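Local coordinates for protein glycogen synthase (Cyanobacterium sp. CLg1, PDB 6GNF) that belongs to the bacterial glycogen and starch synthases, two-domain GT-B glycosyltransferases, and holds adenosine-5'-diphosphate and a glycan in its pockets, at residues I24-T29 / G46-L51; T29-Y34 / V99-V104; F468-I473 / D493-G498; K340-T345 / S414-F419; K222-L227 / P251-N256. All blocks are in the same frame, centred on the assembly; numbering follows the deposited sequence.

In the fold
Contacts 1, 2 and 5 fall within the starch synthase catalytic domain, and the chain then passes contact 4 before reaching contact 3. Contacts 1 and 2 have centres 9 Å apart, share Thr29 and touch where Pro48 and Glu49 meet Val99; both engage the nine-stranded mixed sheet through its strands 23-27 and 99-105. Contact 5 joins a small three-stranded antiparallel sheet to a short helix, its centre about 30 Å from that of contact 1. Contacts 3 and 4, centres 25 Å apart, belong to the six-stranded parallel sheet and its helices. Two Rossmann-like sheets of this kind, with the ligands lying between them, make the GT-B fold.

Contact 1 (I24-T29 / G46-L51); sequences ICFVST and GLPEEL
Phe26 of strand 23-27 meets three residues of helix 39-54, and its ring carries most of the contact. From CB the side chain reaches toward the helix; its CG lies anti to the carbonyl carbon (chi1 -81°). CG and CD1 come under the pyrrolidine of Pro48, whose CG stands 3.8 Å from the ring centroid and almost on the ring normal, a CH-pi contact over one face. Farther out, CE1 is 3.9 Å from CD1 of Leu51, and on the other side of the ring CE2 is 4.1 Å from Leu47 CD2. At the tip, CZ meets the same two leucine methyls, both near the ring plane. Ile24, two residues back, adds its CD1 at 4.1 Å from Leu51 CD1. Flat phenylalanine suits a place with a proline above and branched leucines at the rim. The strand and helix segments run nearly antiparallel (171°), as the first two elements of the beta-alpha-beta unit 23-27, 39-54, 57-63; helix 526-540 packs against Ile24, Leu47 and Leu51.

Contact 2 (T29-Y34 / V99-V104); sequences TEVAPY and VDHIWV
Tyr34 and Trp103 both place CG anti to the carbonyl carbon (chi1 -58° and -49°), and this brings the phenol ring of the loop against the indole of strand 99-105. The edge of Trp103 is directed at the face of Tyr34: CZ2 sits 3.4 Å above the tyrosine plane, over its centre, and CH2 is 3.5 Å from Tyr34 CG. The pair is edge-to-face, though tilted, with the planes at 57°.

His101 has the same kind of first torsion and lies two residues before Trp103 on the strand, pointing to the same side. Tyr34 CE2 stands 4.0 Å above one face of the imidazole, displaced toward its rim, although the two rings meet obliquely. Val31 fills in beside them, with CG1 4.1 Å from His101 ND1 and CB 4.0 Å from Trp103 CH2; a compact branched residue can touch both rings at once.

Three polar atoms have partners: Tyr34 OH bonds to Asp70 OD2, His101 ND1 to Thr60 OG1 and Trp103 NE1 to Ser94 OG. The bonds of His101 and Trp103, made off the ring axes, would help fix how those rings are turned; that of Tyr34 holds the end of its ring in place. Tyr34, His101 and Trp103 thus form an aromatic cluster, set where the loop between the first strand and first helix of the Rossmann-like domain folds over its sheet.

Contact 3 (F468-I473 / D493-G498); sequences FLMNKI and DAMIVG
Met470 and Met495 lie side by side and point the same way, one from the segment that follows strand 468-469 and the other from helix 485-503. Met470 is extended beyond CG, so its sulfur and methyl run along the partner: SD is 3.8 Å from Met495 CA and CE is 3.7 Å from Met495 CG. Met495 begins with CG anti to its own N (chi1 179°) and bends only at its last torsion. Unbranched, flexible methionines can lie along each other in this way.

Asn471 turns to another part of the helix surface. Its side chain crosses that of Val497 at a slant, with ND2 3.8 Å from both valine methyls, while its CB is 3.6 Å from the CB of Ala494. Ala494 is small enough to let the loop settle close, and Lys472 O comes to 3.3 Å from its methyl. Ile473 closes this end with CD1 4.0 Å from Ala494 CB. At the other end Gly498, having no side chain, allows its CA within 3.8 Å of Met470 CA.

A single hydrogen bond spans the two segments, from Asn471 N to Ala494 O, at 3.1 Å and with the donor 39° above the carbonyl plane. The chemistry is therefore chiefly that of apolar surfaces fitted closely together, with one main-chain bond fixing where the loop sits along the helix.

Contact 4 (K340-T345 / S414-F419); sequences KECGLT and SKLAHF
Just before the Schellman motif at Gly343, whose positive phi suits glycine and which ends helix 327-341, Glu341 packs against Lys415, Leu416 and Phe419 at the start of helix 414-423. Glu341 does most of the touching. Its CG is anti to N (chi1 -166°) and the chain then bends at chi2, which carries the carboxylate across to Lys415. OE2 and Lys415 NZ are 3.5 Å apart, a long salt bridge in which the two side chains cross at about a right angle. The carbon part of Glu341 is used too: CG lies 4.2 Å from Leu416 CD1, and CB is 4.4 Å from Phe419 CD2. Cys342 SG reaches the same leucine methyl at 4.4 Å; buried, small and weakly polar, it suits this apolar place, where Val383 and Val409 of the neighbouring strands also pack. One residue beyond Leu416, Ala417 touches the bound adenosine-5'-diphosphate. Glu341 thus serves both halves of the contact: its carboxylate pairs with Lys415 near the surface, where water probably weakens the attraction, and its CB and CG cover the buried Leu416 and Phe419.

Contact 5 (K222-L227 / P251-N256); sequences KYLSDL and PMYMLN
Leu227 O accepts from Asn256 N, joining the end of helix 224-227 to the end of strand 251-256. The bond is 2.9 Å long, and the donor lies in the carbonyl plane, although the N-H is turned somewhat from the line to the oxygen (138°). The same oxygen has a weaker CA-H...O contact with Leu255, whose CA is 3.3 Å away.

This junction lies where the helix passes directly into strand 228-231, an edge of the three-stranded antiparallel sheet whose middle strand is 251-256, and Asn256 stands at the N-cap of helix 257-264. Asparagine suits that place: its OD1 takes the backbone N of Lys259, while ND2 bonds to Gln206.

The apolar contact between the segments is looser, with Leu227 CB and Leu255 CD2 4.3 Å apart. Leu227 CD2 also lies near a carbonyl oxygen, 4.1 Å from Asn256 O. Leu227 is buried, as befits a large apolar residue, and Trp257 and Ala260 of the following helix press on it as well.

One further touch involves a polar tip. Tyr253, with CG anti to its backbone N (chi1 173°), sends its ring out so that OH is 3.5 Å from Leu224 CD2; the two side chains cross at about a right angle. That hydroxyl is hydrogen-bonded to Ser228 OG.

Contact 1 (I24-T29 / G46-L51)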
# COMPACT_ATOMS: atom_id res chain seq x y z
N ILE A 24 18.90 1.24 -10.06
CA ILE A 24 17.46 1.18 -9.89
C ILE A 24 16.96 2.47 -9.24
O ILE A 24 17.38 2.82 -8.15
CB ILE A 24 17.05 -0.01 -9.01
CG1 ILE A 24 17.72 -1.29 -9.50
CG2 ILE A 24 15.53 -0.19 -9.01
CD1 ILE A 24 17.65 -2.43 -8.53
N CYS A 25 16.01 3.12 -9.91
CA CYS A 25 15.44 4.37 -9.43
C CYS A 25 13.94 4.18 -9.17
O CYS A 25 13.17 4.02 -10.12
CB CYS A 25 15.67 5.46 -10.47
SG CYS A 25 15.00 7.06 -10.02
N PHE A 26 13.55 4.14 -7.89
CA PHE A 26 12.15 3.96 -7.50
C PHE A 26 11.48 5.32 -7.46
O PHE A 26 12.02 6.26 -6.86
CB PHE A 26 12.03 3.35 -6.10
CG PHE A 26 12.20 1.87 -6.07
CD1 PHE A 26 13.45 1.30 -6.21
CD2 PHE A 26 11.11 1.03 -5.87
CE1 PHE A 26 13.61 -0.07 -6.18
CE2 PHE A 26 11.27 -0.34 -5.84
CZ PHE A 26 12.52 -0.90 -5.98
N VAL A 27 10.30 5.42 -8.07
CA VAL A 27 9.58 6.67 -8.07
C VAL A 27 8.22 6.42 -7.43
O VAL A 27 7.52 5.48 -7.78
CB VAL A 27 9.42 7.21 -9.51
CG1 VAL A 27 8.88 8.63 -9.50
CG2 VAL A 27 10.76 7.17 -10.24
N SER A 28 7.87 7.23 -6.43
CA SER A 28 6.58 7.10 -5.78
C SER A 28 6.17 8.36 -5.07
O SER A 28 6.97 9.27 -4.89
CB SER A 28 6.57 5.93 -4.77
OG SER A 28 7.38 6.16 -3.66
N THR A 29 4.94 8.38 -4.59
CA THR A 29 4.45 9.46 -3.75
C THR A 29 4.79 9.26 -2.28
O THR A 29 4.68 10.19 -1.50
CB THR A 29 2.92 9.58 -3.86
OG1 THR A 29 2.35 8.27 -3.73
CG2 THR A 29 2.54 10.13 -5.20
N GLY A 46 11.45 -0.73 2.36
CA GLY A 46 12.08 -2.03 2.58
C GLY A 46 12.75 -2.68 1.39
O GLY A 46 13.85 -3.21 1.51
N LEU A 47 12.09 -2.66 0.25
CA LEU A 47 12.62 -3.32 -0.95
C LEU A 47 13.91 -2.63 -1.44
O LEU A 47 14.91 -3.30 -1.67
CB LEU A 47 11.55 -3.43 -2.04
CG LEU A 47 11.96 -3.96 -3.42
CD1 LEU A 47 12.71 -5.28 -3.33
CD2 LEU A 47 10.73 -4.10 -4.32
N PRO A 48 13.91 -1.29 -1.55
CA PRO A 48 15.16 -0.62 -1.94
C PRO A 48 16.32 -0.86 -0.98
O PRO A 48 17.46 -1.00 -1.43
CB PRO A 48 14.77 0.86 -1.96
CG PRO A 48 13.34 0.82 -2.37
CD PRO A 48 12.78 -0.33 -1.57
N GLU A 49 16.04 -0.90 0.32
CA GLU A 49 17.08 -1.18 1.31
C GLU A 49 17.68 -2.57 1.12
O GLU A 49 18.88 -2.75 1.23
CB GLU A 49 16.57 -1.00 2.74
CG GLU A 49 16.45 0.47 3.14
CD GLU A 49 15.91 0.73 4.54
OE1 GLU A 49 15.61 1.91 4.83
OE2 GLU A 49 15.73 -0.23 5.32
N GLU A 50 16.84 -3.54 0.78
CA GLU A 50 17.31 -4.92 0.56
C GLU A 50 18.14 -4.98 -0.72
O GLU A 50 19.17 -5.63 -0.77
CB GLU A 50 16.14 -5.89 0.49
CG GLU A 50 16.53 -7.35 0.25
CD GLU A 50 17.36 -7.96 1.37
OE1 GLU A 50 17.31 -7.43 2.51
OE2 GLU A 50 18.07 -8.97 1.12
N LEU A 51 17.69 -4.28 -1.75
CA LEU A 51 18.43 -4.24 -3.02
C LEU A 51 19.80 -3.59 -2.86
O LEU A 51 20.75 -4.00 -3.53
CB LEU A 51 17.60 -3.52 -4.08
CG LEU A 51 16.35 -4.28 -4.52
CD1 LEU A 51 15.39 -3.40 -5.29
CD2 LEU A 51 16.72 -5.49 -5.37

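Contact 2 (T29-Y34 / V99-V104)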
# COMPACT_ATOMS: atom_id res chain seq x y z
N THR A 29 4.94 8.38 -4.59
CA THR A 29 4.45 9.46 -3.75
C THR A 29 4.79 9.26 -2.28
O THR A 29 4.68 10.19 -1.50
CB THR A 29 2.92 9.58 -3.86
OG1 THR A 29 2.35 8.27 -3.73
CG2 THR A 29 2.54 10.13 -5.20
N GLU A 30 5.17 8.03 -1.90
CA GLU A 30 5.37 7.68 -0.50
C GLU A 30 6.67 6.94 -0.30
O GLU A 30 6.95 5.99 -1.03
CB GLU A 30 4.26 6.75 -0.03
CG GLU A 30 2.93 7.40 0.25
CD GLU A 30 1.87 6.41 0.71
OE1 GLU A 30 2.19 5.43 1.43
OE2 GLU A 30 0.70 6.62 0.34
N VAL A 31 7.42 7.32 0.73
CA VAL A 31 8.59 6.55 1.18
C VAL A 31 8.63 6.60 2.71
O VAL A 31 8.91 7.65 3.29
CB VAL A 31 9.92 7.12 0.64
CG1 VAL A 31 11.09 6.26 1.12
CG2 VAL A 31 9.92 7.19 -0.88
N ALA A 32 8.33 5.49 3.36
CA ALA A 32 8.38 5.43 4.81
C ALA A 32 9.83 5.58 5.26
O ALA A 32 10.74 5.19 4.54
CB ALA A 32 7.82 4.11 5.32
N PRO A 33 10.05 6.17 6.45
CA PRO A 33 9.06 6.72 7.38
C PRO A 33 8.75 8.20 7.12
O PRO A 33 8.01 8.81 7.86
CB PRO A 33 9.75 6.55 8.73
CG PRO A 33 11.20 6.70 8.43
CD PRO A 33 11.41 6.26 7.00
N TYR A 34 9.22 8.75 6.01
CA TYR A 34 9.08 10.18 5.74
C TYR A 34 7.63 10.50 5.35
O TYR A 34 7.03 11.46 5.81
CB TYR A 34 9.99 10.56 4.58
CG TYR A 34 11.46 10.24 4.79
CD1 TYR A 34 12.31 11.19 5.36
CD2 TYR A 34 12.01 9.02 4.40
CE1 TYR A 34 13.66 10.93 5.55
CE2 TYR A 34 13.35 8.74 4.59
CZ TYR A 34 14.18 9.70 5.17
OH TYR A 34 15.53 9.47 5.37
N VAL A 99 20.84 3.69 0.82
CA VAL A 99 19.87 4.16 -0.19
C VAL A 99 19.80 5.69 -0.22
O VAL A 99 19.70 6.33 0.83
CB VAL A 99 18.45 3.63 0.10
CG1 VAL A 99 17.49 4.05 -1.00
CG2 VAL A 99 18.44 2.11 0.23
N ASP A 100 19.82 6.24 -1.44
CA ASP A 100 19.63 7.67 -1.67
C ASP A 100 18.15 7.99 -1.78
O ASP A 100 17.44 7.39 -2.58
CB ASP A 100 20.32 8.11 -2.96
CG ASP A 100 21.82 7.99 -2.88
OD1 ASP A 100 22.45 8.95 -2.36
OD2 ASP A 100 22.40 6.96 -3.25
N HIS A 101 17.70 8.96 -1.00
CA HIS A 101 16.33 9.45 -1.10
C HIS A 101 16.39 10.85 -1.65
O HIS A 101 17.06 11.73 -1.09
CB HIS A 101 15.66 9.43 0.27
CG HIS A 101 15.67 8.09 0.91
ND1 HIS A 101 15.02 7.00 0.37
CD2 HIS A 101 16.27 7.64 2.03
CE1 HIS A 101 15.22 5.95 1.14
NE2 HIS A 101 15.97 6.31 2.16
N ILE A 102 15.82 11.03 -2.83
CA ILE A 102 15.77 12.31 -3.49
C ILE A 102 14.36 12.85 -3.34
O ILE A 102 13.38 12.15 -3.61
CB ILE A 102 16.10 12.18 -4.99
CG1 ILE A 102 17.38 11.37 -5.21
CG2 ILE A 102 16.17 13.56 -5.64
CD1 ILE A 102 18.57 11.88 -4.46
N TRP A 103 14.25 14.11 -2.94
CA TRP A 103 12.96 14.73 -2.70
C TRP A 103 12.77 15.91 -3.62
O TRP A 103 13.58 16.84 -3.66
CB TRP A 103 12.88 15.20 -1.26
CG TRP A 103 13.30 14.18 -0.26
CD1 TRP A 103 14.45 14.17 0.45
CD2 TRP A 103 12.57 13.02 0.14
NE1 TRP A 103 14.48 13.08 1.29
CE2 TRP A 103 13.33 12.37 1.12
CE3 TRP A 103 11.33 12.48 -0.22
CZ2 TRP A 103 12.92 11.19 1.74
CZ3 TRP A 103 10.91 11.30 0.40
CH2 TRP A 103 11.71 10.67 1.36
N VAL A 104 11.66 15.89 -4.35
CA VAL A 104 11.35 16.93 -5.31
C VAL A 104 10.63 18.06 -4.59
O VAL A 104 9.54 17.88 -4.06
CB VAL A 104 10.46 16.38 -6.43
CG1 VAL A 104 10.20 17.45 -7.48
CG2 VAL A 104 11.11 15.16 -7.07

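Contact 3 (F468-I473 / D493-G498)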
# COMPACT_ATOMS: atom_id res chain seq x y z
N PHE A 468 -6.05 -19.22 8.90
CA PHE A 468 -7.35 -19.67 8.40
C PHE A 468 -7.96 -18.68 7.41
O PHE A 468 -7.78 -17.48 7.55
CB PHE A 468 -8.31 -19.84 9.57
CG PHE A 468 -7.84 -20.81 10.60
CD1 PHE A 468 -7.06 -20.39 11.66
CD2 PHE A 468 -8.16 -22.16 10.51
CE1 PHE A 468 -6.62 -21.28 12.62
CE2 PHE A 468 -7.72 -23.06 11.46
CZ PHE A 468 -6.95 -22.62 12.52
N LEU A 469 -8.71 -19.21 6.45
CA LEU A 469 -9.43 -18.41 5.47
C LEU A 469 -10.91 -18.31 5.82
O LEU A 469 -11.54 -19.29 6.22
CB LEU A 469 -9.31 -19.02 4.07
CG LEU A 469 -7.92 -19.16 3.48
CD1 LEU A 469 -8.03 -19.58 2.01
CD2 LEU A 469 -7.11 -17.88 3.60
N MET A 470 -11.46 -17.12 5.61
CA MET A 470 -12.90 -16.89 5.68
C MET A 470 -13.53 -17.31 4.35
O MET A 470 -12.83 -17.69 3.41
CB MET A 470 -13.20 -15.40 5.83
CG MET A 470 -12.52 -14.69 6.97
SD MET A 470 -12.71 -12.91 6.80
CE MET A 470 -11.81 -12.38 8.25
N ASN A 471 -14.85 -17.20 4.27
CA ASN A 471 -15.50 -17.19 2.97
C ASN A 471 -15.35 -15.79 2.38
O ASN A 471 -14.94 -14.86 3.08
CB ASN A 471 -16.97 -17.59 3.09
CG ASN A 471 -17.16 -19.06 3.42
OD1 ASN A 471 -16.28 -19.88 3.20
ND2 ASN A 471 -18.34 -19.40 3.93
N LYS A 472 -15.66 -15.65 1.10
CA LYS A 472 -15.50 -14.39 0.38
C LYS A 472 -16.38 -13.28 0.96
O LYS A 472 -17.55 -13.51 1.23
CB LYS A 472 -15.84 -14.61 -1.09
CG LYS A 472 -15.58 -13.41 -1.99
CD LYS A 472 -16.14 -13.66 -3.38
CE LYS A 472 -15.96 -12.44 -4.27
NZ LYS A 472 -14.52 -12.14 -4.52
N ILE A 473 -15.81 -12.10 1.13
CA ILE A 473 -16.57 -10.93 1.57
C ILE A 473 -17.07 -10.22 0.32
O ILE A 473 -16.27 -9.68 -0.43
CB ILE A 473 -15.71 -9.95 2.41
CG1 ILE A 473 -14.94 -10.70 3.51
CG2 ILE A 473 -16.57 -8.85 3.00
CD1 ILE A 473 -15.80 -11.42 4.52
N ASP A 493 -21.53 -13.18 7.83
CA ASP A 493 -21.58 -14.63 7.90
C ASP A 493 -20.29 -15.26 7.35
O ASP A 493 -19.73 -16.18 7.93
CB ASP A 493 -22.81 -15.16 7.14
CG ASP A 493 -24.13 -14.71 7.78
OD1 ASP A 493 -24.17 -14.42 9.00
OD2 ASP A 493 -25.16 -14.67 7.08
N ALA A 494 -19.79 -14.71 6.25
CA ALA A 494 -18.56 -15.20 5.63
C ALA A 494 -17.34 -15.04 6.55
O ALA A 494 -16.48 -15.91 6.61
CB ALA A 494 -18.33 -14.49 4.31
N MET A 495 -17.28 -13.92 7.26
CA MET A 495 -16.19 -13.66 8.20
C MET A 495 -16.25 -14.64 9.36
O MET A 495 -15.25 -15.25 9.73
CB MET A 495 -16.27 -12.22 8.74
CG MET A 495 -15.19 -11.85 9.74
SD MET A 495 -15.36 -10.16 10.36
CE MET A 495 -16.78 -10.34 11.43
N ILE A 496 -17.44 -14.81 9.92
CA ILE A 496 -17.64 -15.66 11.09
C ILE A 496 -17.30 -17.13 10.83
O ILE A 496 -16.82 -17.83 11.72
CB ILE A 496 -19.07 -15.50 11.65
CG1 ILE A 496 -19.21 -14.11 12.28
CG2 ILE A 496 -19.39 -16.57 12.68
CD1 ILE A 496 -20.64 -13.65 12.47
N VAL A 497 -17.55 -17.61 9.61
CA VAL A 497 -17.13 -18.95 9.22
C VAL A 497 -15.63 -19.13 9.45
O VAL A 497 -15.20 -20.14 10.02
CB VAL A 497 -17.51 -19.27 7.75
CG1 VAL A 497 -16.74 -20.48 7.22
CG2 VAL A 497 -19.01 -19.50 7.63
N GLY A 498 -14.84 -18.14 9.03
CA GLY A 498 -13.40 -18.18 9.23
C GLY A 498 -13.01 -18.12 10.70
O GLY A 498 -12.14 -18.87 11.14

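Contact 4 (K340-T345 / S414-F419)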
# COMPACT_ATOMS: atom_id res chain seq x y z
N LYS A 340 -6.32 -4.74 29.26
CA LYS A 340 -6.45 -3.61 30.17
C LYS A 340 -6.46 -2.27 29.42
O LYS A 340 -7.25 -1.40 29.74
CB LYS A 340 -5.32 -3.60 31.20
CG LYS A 340 -5.23 -2.30 31.98
CD LYS A 340 -4.61 -2.47 33.35
CE LYS A 340 -4.77 -1.20 34.17
NZ LYS A 340 -4.10 -0.04 33.52
N GLU A 341 -5.58 -2.12 28.45
CA GLU A 341 -5.52 -0.87 27.68
C GLU A 341 -6.86 -0.55 27.01
O GLU A 341 -7.21 0.62 26.87
CB GLU A 341 -4.41 -0.95 26.63
CG GLU A 341 -4.03 0.38 26.00
CD GLU A 341 -3.18 1.27 26.89
OE1 GLU A 341 -3.08 1.02 28.11
OE2 GLU A 341 -2.60 2.23 26.35
N CYS A 342 -7.59 -1.58 26.60
CA CYS A 342 -8.82 -1.41 25.84
C CYS A 342 -10.08 -1.44 26.70
O CYS A 342 -11.19 -1.35 26.18
CB CYS A 342 -8.89 -2.48 24.75
SG CYS A 342 -7.58 -2.33 23.51
N GLY A 343 -9.92 -1.58 28.01
CA GLY A 343 -11.05 -1.64 28.92
C GLY A 343 -11.78 -2.98 28.91
O GLY A 343 -12.91 -3.07 29.38
N LEU A 344 -11.13 -4.02 28.39
CA LEU A 344 -11.73 -5.35 28.30
C LEU A 344 -11.40 -6.17 29.53
O LEU A 344 -10.39 -5.93 30.19
CB LEU A 344 -11.21 -6.07 27.06
CG LEU A 344 -11.35 -5.32 25.74
CD1 LEU A 344 -10.65 -6.06 24.62
CD2 LEU A 344 -12.82 -5.10 25.41
N THR A 345 -12.23 -7.17 29.82
CA THR A 345 -11.99 -8.07 30.94
C THR A 345 -10.63 -8.73 30.75
O THR A 345 -10.33 -9.27 29.68
CB THR A 345 -13.07 -9.16 31.09
OG1 THR A 345 -14.38 -8.57 31.10
CG2 THR A 345 -12.87 -9.98 32.36
N SER A 414 0.44 4.15 16.48
CA SER A 414 1.44 3.09 16.34
C SER A 414 1.58 2.26 17.60
O SER A 414 1.67 1.03 17.55
CB SER A 414 2.78 3.66 15.92
OG SER A 414 2.74 3.93 14.54
N LYS A 415 1.60 2.92 18.75
CA LYS A 415 1.71 2.23 20.03
C LYS A 415 0.62 1.16 20.19
O LYS A 415 0.91 0.03 20.58
CB LYS A 415 1.66 3.23 21.18
CG LYS A 415 1.81 2.63 22.57
CD LYS A 415 2.14 3.72 23.58
CE LYS A 415 2.14 3.20 25.01
NZ LYS A 415 0.76 2.98 25.53
N LEU A 416 -0.63 1.53 19.90
CA LEU A 416 -1.75 0.60 20.05
C LEU A 416 -1.70 -0.49 18.97
O LEU A 416 -2.09 -1.63 19.22
CB LEU A 416 -3.08 1.34 20.02
CG LEU A 416 -4.32 0.52 20.41
CD1 LEU A 416 -4.21 0.00 21.84
CD2 LEU A 416 -5.59 1.34 20.25
N ALA A 417 -1.24 -0.15 17.78
CA ALA A 417 -1.04 -1.14 16.73
C ALA A 417 -0.08 -2.23 17.21
O ALA A 417 -0.33 -3.42 17.03
CB ALA A 417 -0.52 -0.50 15.46
N HIS A 418 1.00 -1.81 17.87
CA HIS A 418 1.99 -2.74 18.40
C HIS A 418 1.37 -3.60 19.50
O HIS A 418 1.55 -4.82 19.51
CB HIS A 418 3.22 -1.98 18.90
CG HIS A 418 4.18 -1.61 17.81
ND1 HIS A 418 5.17 -2.46 17.37
CD2 HIS A 418 4.27 -0.49 17.04
CE1 HIS A 418 5.84 -1.88 16.39
NE2 HIS A 418 5.31 -0.69 16.17
N PHE A 419 0.65 -2.97 20.42
CA PHE A 419 -0.06 -3.70 21.46
C PHE A 419 -1.01 -4.77 20.89
O PHE A 419 -1.13 -5.86 21.46
CB PHE A 419 -0.87 -2.75 22.34
CG PHE A 419 -0.12 -2.20 23.53
CD1 PHE A 419 1.06 -1.49 23.35
CD2 PHE A 419 -0.62 -2.35 24.81
CE1 PHE A 419 1.74 -0.97 24.44
CE2 PHE A 419 0.05 -1.84 25.91
CZ PHE A 419 1.23 -1.14 25.72

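Contact 5 (K222-L227 / P251-N256)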
# COMPACT_ATOMS: atom_id res chain seq x y z
N LYS A 222 0.01 11.38 -30.14
CA LYS A 222 0.36 9.97 -30.38
C LYS A 222 0.14 9.11 -29.14
O LYS A 222 0.03 7.91 -29.25
CB LYS A 222 1.78 9.81 -30.90
CG LYS A 222 2.87 10.19 -29.91
CD LYS A 222 4.23 10.24 -30.59
CE LYS A 222 4.84 8.86 -30.74
NZ LYS A 222 6.18 8.97 -31.37
N TYR A 223 0.08 9.71 -27.95
CA TYR A 223 -0.21 8.96 -26.72
C TYR A 223 -1.69 8.96 -26.33
O TYR A 223 -2.07 8.39 -25.30
CB TYR A 223 0.64 9.47 -25.57
CG TYR A 223 2.11 9.36 -25.86
CD1 TYR A 223 2.79 8.15 -25.73
CD2 TYR A 223 2.83 10.46 -26.30
CE1 TYR A 223 4.15 8.06 -26.01
CE2 TYR A 223 4.17 10.37 -26.58
CZ TYR A 223 4.83 9.17 -26.44
OH TYR A 223 6.17 9.14 -26.72
N LEU A 224 -2.53 9.58 -27.15
CA LEU A 224 -3.94 9.77 -26.81
C LEU A 224 -4.69 8.45 -26.75
O LEU A 224 -5.50 8.22 -25.86
CB LEU A 224 -4.60 10.68 -27.85
CG LEU A 224 -5.31 11.92 -27.34
CD1 LEU A 224 -5.98 12.60 -28.52
CD2 LEU A 224 -6.33 11.57 -26.26
N SER A 225 -4.42 7.59 -27.72
CA SER A 225 -5.03 6.28 -27.76
C SER A 225 -4.69 5.41 -26.55
O SER A 225 -5.55 4.73 -26.01
CB SER A 225 -4.65 5.56 -29.05
OG SER A 225 -5.10 4.23 -29.03
N ASP A 226 -3.42 5.44 -26.13
CA ASP A 226 -2.99 4.69 -24.95
C ASP A 226 -3.69 5.20 -23.68
O ASP A 226 -4.05 4.41 -22.81
CB ASP A 226 -1.47 4.81 -24.76
CG ASP A 226 -0.67 4.04 -25.79
OD1 ASP A 226 -1.20 3.11 -26.43
OD2 ASP A 226 0.52 4.38 -25.95
N LEU A 227 -3.89 6.51 -23.59
CA LEU A 227 -4.56 7.13 -22.45
C LEU A 227 -6.07 6.94 -22.46
O LEU A 227 -6.74 7.09 -21.44
CB LEU A 227 -4.24 8.62 -22.40
CG LEU A 227 -2.83 8.97 -21.92
CD1 LEU A 227 -2.39 10.33 -22.42
CD2 LEU A 227 -2.78 8.91 -20.40
N PRO A 251 -21.62 4.47 -20.93
CA PRO A 251 -20.16 4.51 -20.76
C PRO A 251 -19.57 5.78 -21.38
O PRO A 251 -19.75 6.03 -22.57
CB PRO A 251 -19.69 3.25 -21.48
CG PRO A 251 -20.76 2.95 -22.49
CD PRO A 251 -22.00 3.73 -22.14
N MET A 252 -18.87 6.57 -20.58
CA MET A 252 -18.36 7.87 -21.00
C MET A 252 -16.85 7.82 -21.24
O MET A 252 -16.13 7.00 -20.66
CB MET A 252 -18.71 8.95 -19.97
CG MET A 252 -17.96 8.82 -18.64
SD MET A 252 -18.67 9.84 -17.31
CE MET A 252 -19.49 8.61 -16.31
N TYR A 253 -16.36 8.74 -22.07
CA TYR A 253 -14.96 8.77 -22.45
C TYR A 253 -14.14 9.55 -21.43
O TYR A 253 -14.60 10.56 -20.92
CB TYR A 253 -14.81 9.40 -23.83
CG TYR A 253 -13.38 9.62 -24.22
CD1 TYR A 253 -12.56 8.54 -24.55
CD2 TYR A 253 -12.81 10.90 -24.22
CE1 TYR A 253 -11.23 8.74 -24.90
CE2 TYR A 253 -11.48 11.10 -24.56
CZ TYR A 253 -10.69 10.02 -24.90
OH TYR A 253 -9.36 10.20 -25.24
N MET A 254 -12.94 9.07 -21.14
CA MET A 254 -12.02 9.76 -20.22
C MET A 254 -10.59 9.27 -20.41
O MET A 254 -10.33 8.45 -21.30
CB MET A 254 -12.47 9.56 -18.76
CG MET A 254 -12.41 8.13 -18.26
SD MET A 254 -13.23 7.84 -16.65
CE MET A 254 -14.95 8.11 -17.07
N LEU A 255 -9.67 9.79 -19.60
CA LEU A 255 -8.28 9.34 -19.57
C LEU A 255 -8.06 8.34 -18.45
O LEU A 255 -8.77 8.35 -17.45
CB LEU A 255 -7.33 10.51 -19.36
CG LEU A 255 -7.55 11.73 -20.25
CD1 LEU A 255 -6.53 12.80 -19.92
CD2 LEU A 255 -7.48 11.38 -21.73
N ASN A 256 -7.05 7.49 -18.61
CA ASN A 256 -6.67 6.49 -17.62
C ASN A 256 -5.16 6.34 -17.66
O ASN A 256 -4.61 5.69 -18.55
CB ASN A 256 -7.35 5.15 -17.94
CG ASN A 256 -7.15 4.11 -16.85
OD1 ASN A 256 -6.03 3.88 -16.39
ND2 ASN A 256 -8.23 3.47 -16.45